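Local coordinates for protein lipocalin allergen (Canis lupus familiaris, PDB 4ODD) that probably binds small hydrophobic molecules in the cavity of its beta-barrel, as lipocalins generally do, and is a secreted dog dander allergen, at residues I146-G149 against D150-N153. Sequence-based numbering, arbitrary orientation.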
loop_
_atom_site.group_PDB
_atom_site.type_symbol
_atom_site.label_atom_id
_atom_site.label_comp_id
_atom_site.label_asym_id
_atom_site.label_seq_id
_atom_site.Cartn_x
_atom_site.Cartn_y
_atom_site.Cartn_z
ATOM N N ILE A 146 -0.524 4.952 11.265
ATOM C CA ILE A 146 -1.368 6.112 10.966
ATOM C C ILE A 146 -2.674 5.707 10.280
ATOM O O ILE A 146 -2.679 4.899 9.341
ATOM C CB ILE A 146 -0.641 7.100 10.058
ATOM C CG1 ILE A 146 0.595 7.643 10.758
ATOM C CG2 ILE A 146 -1.553 8.237 9.656
ATOM C CD1 ILE A 146 1.435 8.496 9.854
ATOM N N TYR A 147 -3.783 6.270 10.756
ATOM C CA TYR A 147 -5.085 6.022 10.141
ATOM C C TYR A 147 -5.348 7.081 9.061
ATOM O O TYR A 147 -5.256 8.291 9.317
ATOM C CB TYR A 147 -6.189 5.990 11.210
ATOM C CG TYR A 147 -7.584 5.836 10.651
ATOM C CD1 TYR A 147 -7.988 4.649 10.054
ATOM C CD2 TYR A 147 -8.496 6.882 10.710
ATOM C CE1 TYR A 147 -9.266 4.514 9.526
ATOM C CE2 TYR A 147 -9.770 6.754 10.182
ATOM C CZ TYR A 147 -10.156 5.570 9.594
ATOM O OH TYR A 147 -11.439 5.447 9.075
ATOM N N LEU A 148 -5.618 6.627 7.839
ATOM C CA LEU A 148 -5.813 7.559 6.722
ATOM C C LEU A 148 -7.231 7.508 6.225
ATOM O O LEU A 148 -7.609 8.292 5.354
ATOM C CB LEU A 148 -4.867 7.251 5.568
ATOM C CG LEU A 148 -3.383 7.485 5.836
ATOM C CD1 LEU A 148 -2.544 7.094 4.595
ATOM C CD2 LEU A 148 -3.154 8.936 6.242
ATOM N N GLY A 149 -8.004 6.580 6.792
ATOM C CA GLY A 149 -9.405 6.404 6.453
ATOM C C GLY A 149 -10.265 7.660 6.435
ATOM O O GLY A 149 -11.233 7.735 5.670
ATOM N N ASP A 150 -9.926 8.650 7.259
ATOM C CA ASP A 150 -10.786 9.829 7.410
ATOM C C ASP A 150 -10.195 11.134 6.873
ATOM O O ASP A 150 -10.758 12.212 7.094
ATOM C CB ASP A 150 -11.160 10.022 8.880
ATOM C CG ASP A 150 -9.942 10.265 9.759
ATOM O OD1 ASP A 150 -8.829 10.438 9.199
ATOM O OD2 ASP A 150 -10.102 10.272 11.000
ATOM N N THR A 151 -9.064 11.040 6.184
ATOM C CA THR A 151 -8.416 12.219 5.616
ATOM C C THR A 151 -8.309 12.148 4.097
ATOM O O THR A 151 -7.537 12.899 3.479
ATOM C CB THR A 151 -7.017 12.449 6.213
ATOM O OG1 THR A 151 -6.256 11.232 6.177
ATOM C CG2 THR A 151 -7.147 12.895 7.651
ATOM N N ASP A 152 -9.087 11.245 3.501
ATOM C CA ASP A 152 -9.050 11.073 2.061
ATOM C C ASP A 152 -9.937 12.103 1.391
ATOM O O ASP A 152 -11.071 11.811 1.036
ATOM C CB ASP A 152 -9.482 9.665 1.661
ATOM C CG ASP A 152 -9.082 9.324 0.239
ATOM O OD1 ASP A 152 -8.593 10.251 -0.467
ATOM O OD2 ASP A 152 -9.264 8.141 -0.166
ATOM N N ASN A 153 -9.402 13.305 1.214
ATOM C CA ASN A 153 -10.162 14.395 0.638
ATOM C C ASN A 153 -9.865 14.586 -0.841
ATOM O O ASN A 153 -10.242 15.600 -1.427
ATOM C CB ASN A 153 -9.881 15.693 1.404
ATOM C CG ASN A 153 -8.421 16.128 1.310
ATOM O OD1 ASN A 153 -8.007 16.753 0.334
ATOM N ND2 ASN A 153 -7.641 15.800 2.328
#
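Asp150 sets its carboxylate against the edge of the Tyr147 ring, three residues back along the chain. Starting from Tyr147 CB, the side chain runs with CG anti to the backbone N (chi1 176°), which carries the ring forward beside the turn that follows. Tyr147 CD2 lies 3.8 Å from Asp150 OD2, an oxygen that sits in the ring plane at this edge, where the slightly positive C-H groups probably suit it. Tyr147 CE2 comes to 3.5 Å from Asp150 CG. The ring and carboxylate planes stand 73° apart. Further out, Tyr147 OH passes 4.0 Å from Asp150 N. One face of the ring is taken by Gly149 N, 3.5 Å above its centre; the Tyr147 ring also meets that of Tyr19 on strand 13-22.

The backbone turns just after the ring. Thr151 N gives a nearly straight hydrogen bond to Leu148 O (3.2 Å, 169° at the hydrogen), closing a type I beta turn from Leu148 to Thr151. Thr151 OG1 also lies 3.3 Å from Leu148 O, at best a weak, unsettled hydrogen bond, since Tyr37 OH also bonds this hydroxyl. Leu148 CD2 packs 3.9 Å from Thr151 OG1, on a side chain buried against Thr17, Val20 and Tyr37. Next along the chain, Asp152 forms a salt bridge with Arg39 of strand 36-44.

The turn thus leads the chain off strand 145-147, the short strand paired antiparallel with strand 13-22, and into the C-terminal tail that crosses the outside of the lipocalin beta-barrel toward the Cys62-Cys154 disulfide.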